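Local coordinates for COPII coat assembly protein SEC16 (Saccharomyces cerevisiae, PDB 3MZK), which helps initiate assembly of the COPII coat that forms transport vesicles from the endoplasmic reticulum, aids cargo selection, and takes part in autophagy, at residues B[78-83]-B[108-113]; B[99-104]-B[297-302]; B[117-122]-B[258-263]. All coordinates share one frame; numbering follows the deposited sequence.

Interaction 1: B[78-83]-B[108-113]; sequences KDLTKW and MKLNDK
A helical hairpin in the alpha-helical central part of Sec16, related to the ACE1 family of coat scaffolds, brings Leu80 and Thr81 on helix 77-94 against Leu110 and Asn111 at the far end of helix 101-111. The two helices follow each other in the chain and run in opposite directions. Their backbones come nearest at Thr81 and Leu110, whose CA atoms are 7.5 Å apart, and the segments bury about 154 Å² between them.

The apolar half of the contact is a leucine pair. Both side chains have CG anti to the backbone N (chi1 180° for Leu80, 177° for Leu110), which sends the branched ends into the gap between the helices. CD2 of Leu110 lies 3.8 Å from CG of Leu80 and 3.9 Å from CD2 of Leu80, while CD1 of Leu110 reaches that same Leu80 CD2 at 4.1 Å. One methyl of Leu80 therefore meets both methyls of Leu110. Tyr341 of helix 330-344 touches both leucines.

Beside this pair, the methyl CG2 of Thr81 meets the amide oxygen OD1 of Asn111 at 3.3 Å, the two side chains slanting across each other. The hydroxyl of Thr81 is engaged within its own helix, where OG1 bonds to the carbonyl of Lys77.

Chemically, then, the contact between these two segments is van der Waals: leucine methyls meet on the buried side, and Thr81 presents its methyl to Asn111 while its hydroxyl is taken up by the Lys77 carbonyl one turn back.

Interaction 2: B[99-104]-B[297-302]; sequences DMTIWQ and ASTLFI
Nearly equal first torsions (chi1 -61° in Thr101, -55° in Thr299) set CG2 of each threonine opposite its own backbone N, and the two methyls meet at 3.9 Å with the side chains crossing at about a right angle. In Ile102, CG1 stands beside the backbone N and an extended second torsion carries that arm toward Thr299, leaving CG1 3.6 Å from Thr299 OG1. The branch methyl CG2 of Ile102 takes the other direction and lies 4.2 Å from CD1 of Ile302. Thr299 OG1 itself bonds to the carbonyl of Ala295 within its helix.

All four touching residues are buried, joining the first turn of helix 101-111 to helix 294-303 in the interior of the alpha-helical domain. The chain enters that turn through an Asx turn: Asp99 OD1 accepts from Thr101 N at 2.9 Å, nearly straight at 164°, and through its syn lone pair from Thr101 OG1 at 2.8 Å. With an alanine in place of Thr101, lacking both hydroxyl and methyl, Asp99 OD1 would probably keep just the backbone N as donor within the turn, and a gap would probably open against CG2 of Thr299. The other carboxylate oxygen, Asp99 OD2, forms a salt bridge with Lys253 of helix 252-261, which also touches Thr101.

Interaction 3: B[117-122]-B[258-263]; sequences KNISKL and AVLINI
The side chain of Ser120 leaves the backbone toward helix 252-261 and sits against Ile261, while the preceding residue, Ile119, meets Leu260. The serine has OG anti to its backbone N (chi1 176°), which lays the hydroxyl alongside the isoleucine: OG is 3.4 Å from CB of Ile261 and 3.9 Å from CD1 of Ile261, so it rests beside the root and the end of the same side chain. Its methylene follows, with Ser120 CB 3.9 Å from Ile261 CB. The hydroxyl is not left among carbons, since OG also forms a hydrogen bond with the carbonyl oxygen of Ala257, one turn earlier on the partner helix. That bond ties the two helices directly, and the small side chain of the serine probably allows the close approach.

In the fold, this buried contact joins a helix early in the alpha-helical domain to one from much later in the chain, across 135 intervening residues. Helices 214-226 and 275-290 also pack on the segment 258-263, with Ala258 touching Phe219 and Val259 touching Val277.

Leu260 also directs its side chain at the other helix, from the position next to Ile261. Its second torsion of -179° extends CD1 outward to Ile119, whose CG2 it meets at 3.6 Å, the two chains slanting across one another. Ile119 makes its nearest approach to Leu260 through this branch methyl, and Val114 also packs on Ile119. At its end the contact approaches the second subunit, another copy of Sec16: Ile261 packs on Thr163 of that subunit, and Asn262 makes weak hydrogen bonds to His166 and Leu161 of the same neighbouring subunit.

In the fold
Interactions 1 and 2 share helix 101-111, using its end and its start, with centres about 16 Å apart. Interaction 3 uses the next helix, 116-123, and its centre lies about 14 Å from that of interaction 2 and 20 Å from that of interaction 1. Along the chain, interaction 1 closes before interaction 3 opens, whereas interaction 2 begins between the two segments of interaction 1 and spans all of interaction 3. Met108 packs on Asn118 and Ile119, linking interactions 1 and 3. Interaction 1 pairs two early helices; interactions 2 and 3 join helices 101-111 and 116-123 to the later 294-303 and 252-261, so that the Sec16 mid-region and the Sec23-binding region pack together.

Interaction 1: B[78-83]-B[108-113]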
ATOM      1  N   LYS B  78      24.751  29.018  10.329  1.00135.38           N
ATOM      2  CA  LYS B  78      24.630  30.467  10.184  1.00140.99           C
ATOM      3  C   LYS B  78      25.405  30.968   8.991  1.00131.96           C
ATOM      4  O   LYS B  78      24.831  31.394   7.989  1.00134.12           O
ATOM      5  CB  LYS B  78      25.160  31.173  11.437  1.00154.26           C
ATOM      6  N   ASP B  79      26.723  30.919   9.127  1.00121.28           N
ATOM      7  CA  ASP B  79      27.638  31.419   8.120  1.00115.31           C
ATOM      8  C   ASP B  79      27.180  31.027   6.723  1.00 93.05           C
ATOM      9  O   ASP B  79      27.247  31.828   5.791  1.00 91.36           O
ATOM     10  CB  ASP B  79      29.041  30.878   8.390  1.00123.98           C
ATOM     11  CG  ASP B  79      29.357  30.799   9.874  1.00133.80           C
ATOM     12  OD1 ASP B  79      28.965  31.723  10.618  1.00137.35           O
ATOM     13  OD2 ASP B  79      29.986  29.806  10.299  1.00137.33           O
ATOM     14  N   LEU B  80      26.699  29.797   6.584  1.00 76.53           N
ATOM     15  CA  LEU B  80      26.327  29.286   5.273  1.00 78.68           C
ATOM     16  C   LEU B  80      25.085  29.971   4.714  1.00 78.81           C
ATOM     17  O   LEU B  80      25.100  30.467   3.588  1.00 82.52           O
ATOM     18  CB  LEU B  80      26.131  27.771   5.315  1.00 75.71           C
ATOM     19  CG  LEU B  80      25.736  27.138   3.981  1.00 65.39           C
ATOM     20  CD1 LEU B  80      26.685  27.568   2.884  1.00 59.10           C
ATOM     21  CD2 LEU B  80      25.697  25.630   4.096  1.00 74.64           C
ATOM     22  N   THR B  81      24.011  29.999   5.498  1.00 73.28           N
ATOM     23  CA  THR B  81      22.769  30.619   5.052  1.00 76.39           C
ATOM     24  C   THR B  81      22.986  32.076   4.660  1.00 79.38           C
ATOM     25  O   THR B  81      22.423  32.551   3.674  1.00 82.37           O
ATOM     26  CB  THR B  81      21.654  30.547   6.118  1.00 84.79           C
ATOM     27  OG1 THR B  81      21.691  29.278   6.782  1.00 95.67           O
ATOM     28  CG2 THR B  81      20.290  30.729   5.462  1.00 68.73           C
ATOM     29  N   LYS B  82      23.802  32.781   5.437  1.00 85.46           N
ATOM     30  CA  LYS B  82      24.121  34.172   5.143  1.00 92.89           C
ATOM     31  C   LYS B  82      24.999  34.274   3.896  1.00 90.26           C
ATOM     32  O   LYS B  82      24.800  35.152   3.055  1.00 93.56           O
ATOM     33  CB  LYS B  82      24.817  34.830   6.337  1.00 96.86           C
ATOM     34  CG  LYS B  82      24.972  36.337   6.207  1.00111.56           C
ATOM     35  CD  LYS B  82      25.972  36.887   7.216  1.00131.53           C
ATOM     36  CE  LYS B  82      25.541  36.608   8.649  1.00142.86           C
ATOM     37  NZ  LYS B  82      26.554  37.080   9.638  1.00147.07           N
ATOM     38  N   TRP B  83      25.968  33.370   3.782  1.00 75.21           N
ATOM     39  CA  TRP B  83      26.872  33.364   2.638  1.00 77.54           C
ATOM     40  C   TRP B  83      26.123  33.177   1.323  1.00 67.62           C
ATOM     41  O   TRP B  83      26.464  33.790   0.315  1.00 68.71           O
ATOM     42  CB  TRP B  83      27.939  32.280   2.799  1.00 85.44           C
ATOM     43  CG  TRP B  83      28.877  32.190   1.633  1.00 76.69           C
ATOM     44  CD1 TRP B  83      30.066  32.840   1.485  1.00 74.50           C
ATOM     45  CD2 TRP B  83      28.698  31.404   0.451  1.00 71.52           C
ATOM     46  NE1 TRP B  83      30.640  32.507   0.284  1.00 74.31           N
ATOM     47  CE2 TRP B  83      29.820  31.627  -0.370  1.00 66.47           C
ATOM     48  CE3 TRP B  83      27.698  30.533   0.008  1.00 65.57           C
ATOM     49  CZ2 TRP B  83      29.970  31.010  -1.609  1.00 55.27           C
ATOM     50  CZ3 TRP B  83      27.850  29.921  -1.222  1.00 63.92           C
ATOM     51  CH2 TRP B  83      28.979  30.163  -2.017  1.00 54.69           C
ATOM     52  N   MET B 108      16.614  27.321  -0.598  1.00 62.93           N
ATOM     53  CA  MET B 108      15.362  26.877   0.013  1.00 70.08           C
ATOM     54  C   MET B 108      15.555  25.594   0.807  1.00 77.42           C
ATOM     55  O   MET B 108      15.229  25.531   1.993  1.00 84.21           O
ATOM     56  CB  MET B 108      14.289  26.628  -1.047  1.00 66.10           C
ATOM     57  CG  MET B 108      13.763  27.861  -1.739  1.00 66.82           C
ATOM     58  SD  MET B 108      12.411  27.415  -2.841  1.00 71.73           S
ATOM     59  CE  MET B 108      11.360  26.520  -1.707  1.00117.61           C
ATOM     60  N   LYS B 109      16.072  24.568   0.139  1.00 68.64           N
ATOM     61  CA  LYS B 109      16.209  23.256   0.750  1.00 71.26           C
ATOM     62  C   LYS B 109      17.125  23.328   1.961  1.00 71.46           C
ATOM     63  O   LYS B 109      17.042  22.510   2.874  1.00 72.70           O
ATOM     64  CB  LYS B 109      16.732  22.250  -0.273  1.00 70.13           C
ATOM     65  CG  LYS B 109      15.841  22.113  -1.500  1.00 57.25           C
ATOM     66  CD  LYS B 109      16.426  21.139  -2.517  1.00 58.51           C
ATOM     67  CE  LYS B 109      15.888  19.729  -2.339  1.00 64.28           C
ATOM     68  NZ  LYS B 109      16.285  19.114  -1.045  1.00 74.00           N
ATOM     69  N   LEU B 110      17.993  24.327   1.969  1.00 75.25           N
ATOM     70  CA  LEU B 110      18.904  24.518   3.084  1.00 84.88           C
ATOM     71  C   LEU B 110      18.164  25.085   4.295  1.00 83.40           C
ATOM     72  O   LEU B 110      18.610  24.934   5.428  1.00 95.40           O
ATOM     73  CB  LEU B 110      20.050  25.446   2.671  1.00 70.06           C
ATOM     74  CG  LEU B 110      21.055  25.815   3.758  1.00 73.28           C
ATOM     75  CD1 LEU B 110      21.768  24.577   4.265  1.00 76.21           C
ATOM     76  CD2 LEU B 110      22.048  26.830   3.230  1.00 80.66           C
ATOM     77  N   ASN B 111      17.024  25.719   4.045  1.00 89.90           N
ATOM     78  CA  ASN B 111      16.314  26.469   5.079  1.00110.03           C
ATOM     79  C   ASN B 111      15.175  25.715   5.752  1.00116.12           C
ATOM     80  O   ASN B 111      14.746  26.077   6.849  1.00113.28           O
ATOM     81  CB  ASN B 111      15.738  27.761   4.490  1.00116.72           C
ATOM     82  CG  ASN B 111      16.808  28.700   3.972  1.00119.18           C
ATOM     83  OD1 ASN B 111      17.954  28.664   4.419  1.00120.00           O
ATOM     84  ND2 ASN B 111      16.434  29.558   3.026  1.00112.29           N
ATOM     85  N   ASP B 112      14.677  24.688   5.069  1.00124.06           N
ATOM     86  CA  ASP B 112      13.395  24.082   5.405  1.00130.22           C
ATOM     87  C   ASP B 112      12.279  25.107   5.214  1.00124.23           C
ATOM     88  O   ASP B 112      11.149  24.906   5.660  1.00131.24           O
ATOM     89  CB  ASP B 112      13.388  23.508   6.824  1.00143.62           C
ATOM     90  CG  ASP B 112      14.285  22.294   6.963  1.00146.73           C
ATOM     91  OD1 ASP B 112      15.495  22.411   6.674  1.00143.86           O
ATOM     92  OD2 ASP B 112      13.776  21.220   7.348  1.00147.95           O
ATOM     93  N   LYS B 113      12.620  26.212   4.554  1.00108.61           N
ATOM     94  CA  LYS B 113      11.641  27.195   4.107  1.00112.04           C
ATOM     95  C   LYS B 113      11.158  26.803   2.719  1.00115.09           C
ATOM     96  O   LYS B 113      10.987  27.649   1.841  1.00107.32           O
ATOM     97  CB  LYS B 113      12.261  28.592   4.062  1.00121.59           C
ATOM     98  CG  LYS B 113      12.484  29.222   5.428  1.00132.25           C
ATOM     99  CD  LYS B 113      13.225  30.547   5.312  1.00131.08           C
ATOM    100  CE  LYS B 113      12.471  31.540   4.441  1.00121.74           C
ATOM    101  NZ  LYS B 113      13.238  32.805   4.266  1.00110.59           N
TER

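Interaction 2: B[99-104]-B[297-302]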
ATOM      1  N   ASP B  99      21.169  32.638 -14.734  1.00 74.58           N
ATOM      2  CA  ASP B  99      20.035  31.858 -14.248  1.00 60.25           C
ATOM      3  C   ASP B  99      20.281  31.397 -12.813  1.00 58.08           C
ATOM      4  O   ASP B  99      21.213  30.643 -12.546  1.00 56.36           O
ATOM      5  CB  ASP B  99      19.785  30.656 -15.160  1.00 36.76           C
ATOM      6  CG  ASP B  99      18.490  29.927 -14.833  1.00 71.55           C
ATOM      7  OD1 ASP B  99      18.112  29.867 -13.641  1.00 70.79           O
ATOM      8  OD2 ASP B  99      17.846  29.407 -15.772  1.00 83.01           O
ATOM      9  N   MET B 100      19.436  31.850 -11.891  1.00 59.22           N
ATOM     10  CA  MET B 100      19.672  31.629 -10.470  1.00 49.88           C
ATOM     11  C   MET B 100      18.794  30.533  -9.874  1.00 50.13           C
ATOM     12  O   MET B 100      18.769  30.353  -8.659  1.00 54.58           O
ATOM     13  CB  MET B 100      19.460  32.933  -9.706  1.00 62.32           C
ATOM     14  CG  MET B 100      20.206  34.121 -10.296  1.00 69.12           C
ATOM     15  SD  MET B 100      21.986  34.006 -10.075  1.00 83.57           S
ATOM     16  CE  MET B 100      22.100  33.933  -8.289  1.00 84.87           C
ATOM     17  N   THR B 101      18.083  29.802 -10.729  1.00 36.73           N
ATOM     18  CA  THR B 101      17.214  28.722 -10.281  1.00 45.97           C
ATOM     19  C   THR B 101      17.899  27.785  -9.281  1.00 55.06           C
ATOM     20  O   THR B 101      17.434  27.627  -8.150  1.00 61.16           O
ATOM     21  CB  THR B 101      16.690  27.889 -11.470  1.00 61.35           C
ATOM     22  OG1 THR B 101      15.923  28.725 -12.349  1.00 63.53           O
ATOM     23  CG2 THR B 101      15.817  26.735 -10.977  1.00 55.13           C
ATOM     24  N   ILE B 102      18.998  27.164  -9.705  1.00 50.84           N
ATOM     25  CA  ILE B 102      19.720  26.207  -8.867  1.00 52.08           C
ATOM     26  C   ILE B 102      20.231  26.835  -7.574  1.00 52.86           C
ATOM     27  O   ILE B 102      20.130  26.241  -6.498  1.00 52.66           O
ATOM     28  CB  ILE B 102      20.906  25.581  -9.627  1.00 53.19           C
ATOM     29  CG1 ILE B 102      20.396  24.695 -10.763  1.00 48.69           C
ATOM     30  CG2 ILE B 102      21.790  24.779  -8.684  1.00 42.69           C
ATOM     31  CD1 ILE B 102      21.477  24.275 -11.722  1.00 48.67           C
ATOM     32  N   TRP B 103      20.796  28.031  -7.686  1.00 56.67           N
ATOM     33  CA  TRP B 103      21.219  28.779  -6.512  1.00 63.26           C
ATOM     34  C   TRP B 103      20.085  28.847  -5.493  1.00 66.92           C
ATOM     35  O   TRP B 103      20.229  28.422  -4.346  1.00 64.87           O
ATOM     36  CB  TRP B 103      21.629  30.199  -6.907  1.00 70.09           C
ATOM     37  CG  TRP B 103      23.034  30.327  -7.400  1.00 78.69           C
ATOM     38  CD1 TRP B 103      23.438  30.708  -8.647  1.00 75.24           C
ATOM     39  CD2 TRP B 103      24.229  30.080  -6.650  1.00 77.26           C
ATOM     40  NE1 TRP B 103      24.811  30.715  -8.718  1.00 68.86           N
ATOM     41  CE2 TRP B 103      25.319  30.331  -7.506  1.00 63.85           C
ATOM     42  CE3 TRP B 103      24.480  29.670  -5.338  1.00 78.21           C
ATOM     43  CZ2 TRP B 103      26.639  30.185  -7.092  1.00 55.01           C
ATOM     44  CZ3 TRP B 103      25.794  29.526  -4.930  1.00 79.46           C
ATOM     45  CH2 TRP B 103      26.856  29.785  -5.804  1.00 69.27           C
ATOM     46  N   GLN B 104      18.951  29.379  -5.933  1.00 62.34           N
ATOM     47  CA  GLN B 104      17.824  29.643  -5.052  1.00 69.25           C
ATOM     48  C   GLN B 104      17.141  28.367  -4.578  1.00 75.46           C
ATOM     49  O   GLN B 104      16.601  28.317  -3.468  1.00 80.54           O
ATOM     50  CB  GLN B 104      16.826  30.569  -5.746  1.00 69.77           C
ATOM     51  CG  GLN B 104      17.361  31.979  -5.940  1.00 70.58           C
ATOM     52  CD  GLN B 104      16.561  32.785  -6.939  1.00 72.33           C
ATOM     53  OE1 GLN B 104      16.031  32.248  -7.912  1.00 87.80           O
ATOM     54  NE2 GLN B 104      16.472  34.086  -6.704  1.00 69.79           N
ATOM     55  N   ALA B 297      18.174  19.243 -16.266  1.00 58.51           N
ATOM     56  CA  ALA B 297      18.157  17.904 -15.693  1.00 56.44           C
ATOM     57  C   ALA B 297      18.543  17.913 -14.220  1.00 57.80           C
ATOM     58  O   ALA B 297      17.856  17.331 -13.390  1.00 69.38           O
ATOM     59  CB  ALA B 297      19.077  16.987 -16.475  1.00 47.66           C
ATOM     60  N   SER B 298      19.644  18.579 -13.899  1.00 49.45           N
ATOM     61  CA  SER B 298      20.128  18.643 -12.522  1.00 43.09           C
ATOM     62  C   SER B 298      19.131  19.320 -11.597  1.00 45.03           C
ATOM     63  O   SER B 298      19.002  18.945 -10.435  1.00 54.44           O
ATOM     64  CB  SER B 298      21.474  19.370 -12.449  1.00 50.98           C
ATOM     65  OG  SER B 298      22.502  18.576 -13.004  1.00 52.88           O
ATOM     66  N   THR B 299      18.435  20.327 -12.112  1.00 54.05           N
ATOM     67  CA  THR B 299      17.380  20.985 -11.346  1.00 50.51           C
ATOM     68  C   THR B 299      16.333  19.951 -10.913  1.00 53.89           C
ATOM     69  O   THR B 299      16.008  19.845  -9.728  1.00 51.18           O
ATOM     70  CB  THR B 299      16.719  22.129 -12.152  1.00 52.63           C
ATOM     71  OG1 THR B 299      17.724  23.051 -12.587  1.00 64.97           O
ATOM     72  CG2 THR B 299      15.709  22.874 -11.309  1.00 46.63           C
ATOM     73  N   LEU B 300      15.831  19.169 -11.866  1.00 49.68           N
ATOM     74  CA  LEU B 300      14.839  18.141 -11.552  1.00 49.83           C
ATOM     75  C   LEU B 300      15.359  17.118 -10.547  1.00 43.21           C
ATOM     76  O   LEU B 300      14.639  16.735  -9.628  1.00 55.05           O
ATOM     77  CB  LEU B 300      14.330  17.438 -12.816  1.00 45.34           C
ATOM     78  CG  LEU B 300      13.871  18.357 -13.953  1.00 59.03           C
ATOM     79  CD1 LEU B 300      12.984  17.604 -14.931  1.00 58.71           C
ATOM     80  CD2 LEU B 300      13.148  19.576 -13.404  1.00 41.01           C
ATOM     81  N   PHE B 301      16.607  16.687 -10.717  1.00 49.13           N
ATOM     82  CA  PHE B 301      17.213  15.698  -9.822  1.00 53.72           C
ATOM     83  C   PHE B 301      17.331  16.232  -8.399  1.00 53.43           C
ATOM     84  O   PHE B 301      17.108  15.500  -7.429  1.00 52.74           O
ATOM     85  CB  PHE B 301      18.595  15.265 -10.332  1.00 52.47           C
ATOM     86  CG  PHE B 301      18.555  14.502 -11.625  1.00 53.84           C
ATOM     87  CD1 PHE B 301      17.438  13.758 -11.975  1.00 50.92           C
ATOM     88  CD2 PHE B 301      19.634  14.536 -12.497  1.00 48.24           C
ATOM     89  CE1 PHE B 301      17.400  13.051 -13.173  1.00 58.44           C
ATOM     90  CE2 PHE B 301      19.603  13.831 -13.699  1.00 47.89           C
ATOM     91  CZ  PHE B 301      18.485  13.086 -14.036  1.00 51.84           C
ATOM     92  N   ILE B 302      17.690  17.508  -8.286  1.00 37.49           N
ATOM     93  CA  ILE B 302      17.766  18.181  -6.993  1.00 48.38           C
ATOM     94  C   ILE B 302      16.405  18.199  -6.292  1.00 56.39           C
ATOM     95  O   ILE B 302      16.284  17.812  -5.124  1.00 48.12           O
ATOM     96  CB  ILE B 302      18.269  19.623  -7.155  1.00 58.42           C
ATOM     97  CG1 ILE B 302      19.738  19.620  -7.581  1.00 55.18           C
ATOM     98  CG2 ILE B 302      18.096  20.398  -5.863  1.00 51.47           C
ATOM     99  CD1 ILE B 302      20.222  20.944  -8.146  1.00 48.26           C
TER

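Interaction 3: B[117-122]-B[258-263]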
ATOM      1  N   LYS B 117       4.766  24.750  -3.310  1.00 71.67           N
ATOM      2  CA  LYS B 117       4.273  26.014  -3.834  1.00 78.35           C
ATOM      3  C   LYS B 117       5.459  26.927  -4.116  1.00 81.94           C
ATOM      4  O   LYS B 117       5.594  27.475  -5.212  1.00 79.80           O
ATOM      5  CB  LYS B 117       3.316  26.677  -2.841  1.00 75.04           C
ATOM      6  N   ASN B 118       6.325  27.073  -3.121  1.00 76.71           N
ATOM      7  CA  ASN B 118       7.488  27.940  -3.248  1.00 82.75           C
ATOM      8  C   ASN B 118       8.413  27.507  -4.376  1.00 82.17           C
ATOM      9  O   ASN B 118       8.868  28.331  -5.170  1.00 84.59           O
ATOM     10  CB  ASN B 118       8.254  27.990  -1.930  1.00 91.57           C
ATOM     11  CG  ASN B 118       7.344  28.213  -0.742  1.00100.03           C
ATOM     12  OD1 ASN B 118       7.424  27.501   0.258  1.00103.32           O
ATOM     13  ND2 ASN B 118       6.461  29.204  -0.850  1.00 88.75           N
ATOM     14  N   ILE B 119       8.692  26.208  -4.445  1.00 68.30           N
ATOM     15  CA  ILE B 119       9.542  25.677  -5.501  1.00 71.71           C
ATOM     16  C   ILE B 119       8.893  25.894  -6.864  1.00 74.17           C
ATOM     17  O   ILE B 119       9.567  26.249  -7.833  1.00 65.79           O
ATOM     18  CB  ILE B 119       9.828  24.177  -5.311  1.00 60.97           C
ATOM     19  CG1 ILE B 119      10.647  23.939  -4.043  1.00 52.43           C
ATOM     20  CG2 ILE B 119      10.570  23.630  -6.512  1.00 45.03           C
ATOM     21  CD1 ILE B 119      10.839  22.478  -3.719  1.00 49.31           C
ATOM     22  N   SER B 120       7.583  25.680  -6.932  1.00 63.96           N
ATOM     23  CA  SER B 120       6.840  25.885  -8.167  1.00 61.96           C
ATOM     24  C   SER B 120       6.977  27.323  -8.656  1.00 64.45           C
ATOM     25  O   SER B 120       7.263  27.561  -9.828  1.00 65.13           O
ATOM     26  CB  SER B 120       5.364  25.529  -7.971  1.00 75.64           C
ATOM     27  OG  SER B 120       4.610  25.802  -9.141  1.00 84.84           O
ATOM     28  N   LYS B 121       6.778  28.276  -7.752  1.00 66.89           N
ATOM     29  CA  LYS B 121       6.821  29.696  -8.103  1.00 75.75           C
ATOM     30  C   LYS B 121       8.222  30.134  -8.503  1.00 67.74           C
ATOM     31  O   LYS B 121       8.391  31.076  -9.273  1.00 74.82           O
ATOM     32  CB  LYS B 121       6.315  30.560  -6.944  1.00 76.42           C
ATOM     33  N   LEU B 122       9.224  29.449  -7.965  1.00 62.76           N
ATOM     34  CA  LEU B 122      10.610  29.734  -8.311  1.00 56.68           C
ATOM     35  C   LEU B 122      10.884  29.375  -9.767  1.00 54.51           C
ATOM     36  O   LEU B 122      11.464  30.167 -10.500  1.00 59.04           O
ATOM     37  CB  LEU B 122      11.559  28.978  -7.386  1.00 54.97           C
ATOM     38  CG  LEU B 122      13.047  29.087  -7.703  1.00 62.90           C
ATOM     39  CD1 LEU B 122      13.498  30.539  -7.689  1.00 62.75           C
ATOM     40  CD2 LEU B 122      13.850  28.264  -6.715  1.00 64.80           C
ATOM     41  N   ALA B 258       3.975  23.278 -13.000  1.00 44.86           N
ATOM     42  CA  ALA B 258       2.578  22.867 -13.017  1.00 50.97           C
ATOM     43  C   ALA B 258       2.376  21.607 -12.188  1.00 65.68           C
ATOM     44  O   ALA B 258       1.432  21.515 -11.401  1.00 72.06           O
ATOM     45  CB  ALA B 258       2.099  22.646 -14.440  1.00 35.76           C
ATOM     46  N   VAL B 259       3.268  20.637 -12.366  1.00 49.76           N
ATOM     47  CA  VAL B 259       3.178  19.385 -11.627  1.00 49.88           C
ATOM     48  C   VAL B 259       3.313  19.608 -10.124  1.00 57.57           C
ATOM     49  O   VAL B 259       2.495  19.125  -9.344  1.00 51.12           O
ATOM     50  CB  VAL B 259       4.237  18.371 -12.097  1.00 57.29           C
ATOM     51  CG1 VAL B 259       4.298  17.188 -11.147  1.00 61.19           C
ATOM     52  CG2 VAL B 259       3.935  17.911 -13.511  1.00 45.16           C
ATOM     53  N   LEU B 260       4.337  20.352  -9.724  1.00 52.52           N
ATOM     54  CA  LEU B 260       4.603  20.569  -8.303  1.00 56.25           C
ATOM     55  C   LEU B 260       3.451  21.275  -7.591  1.00 57.02           C
ATOM     56  O   LEU B 260       3.087  20.915  -6.473  1.00 68.86           O
ATOM     57  CB  LEU B 260       5.914  21.343  -8.105  1.00 38.60           C
ATOM     58  CG  LEU B 260       7.175  20.645  -8.618  1.00 47.38           C
ATOM     59  CD1 LEU B 260       8.413  21.489  -8.354  1.00 46.83           C
ATOM     60  CD2 LEU B 260       7.327  19.260  -8.001  1.00 35.34           C
ATOM     61  N   ILE B 261       2.878  22.276  -8.249  1.00 55.96           N
ATOM     62  CA  ILE B 261       1.844  23.097  -7.628  1.00 64.06           C
ATOM     63  C   ILE B 261       0.532  22.334  -7.494  1.00 66.15           C
ATOM     64  O   ILE B 261      -0.374  22.771  -6.792  1.00 64.48           O
ATOM     65  CB  ILE B 261       1.611  24.407  -8.408  1.00 50.59           C
ATOM     66  CG1 ILE B 261       1.077  25.497  -7.479  1.00 47.57           C
ATOM     67  CG2 ILE B 261       0.685  24.173  -9.587  1.00 51.03           C
ATOM     68  CD1 ILE B 261       1.015  26.870  -8.127  1.00 45.56           C
ATOM     69  N   ASN B 262       0.437  21.191  -8.164  1.00 56.43           N
ATOM     70  CA  ASN B 262      -0.762  20.365  -8.100  1.00 48.79           C
ATOM     71  C   ASN B 262      -0.604  19.173  -7.170  1.00 65.05           C
ATOM     72  O   ASN B 262      -1.452  18.281  -7.143  1.00 61.27           O
ATOM     73  CB  ASN B 262      -1.158  19.880  -9.492  1.00 61.15           C
ATOM     74  CG  ASN B 262      -1.820  20.957 -10.310  1.00 70.16           C
ATOM     75  OD1 ASN B 262      -2.709  21.653  -9.829  1.00 84.83           O
ATOM     76  ND2 ASN B 262      -1.384  21.111 -11.552  1.00 80.13           N
ATOM     77  N   ILE B 263       0.489  19.150  -6.418  1.00 71.87           N
ATOM     78  CA  ILE B 263       0.705  18.092  -5.442  1.00 76.97           C
ATOM     79  C   ILE B 263      -0.208  18.326  -4.242  1.00 73.61           C
ATOM     80  O   ILE B 263      -0.225  19.416  -3.674  1.00 67.51           O
ATOM     81  CB  ILE B 263       2.178  18.027  -4.980  1.00 74.49           C
ATOM     82  CG1 ILE B 263       3.085  17.632  -6.143  1.00 63.16           C
ATOM     83  CG2 ILE B 263       2.346  17.035  -3.837  1.00 67.02           C
ATOM     84  CD1 ILE B 263       4.526  17.457  -5.741  1.00 62.39           C
TER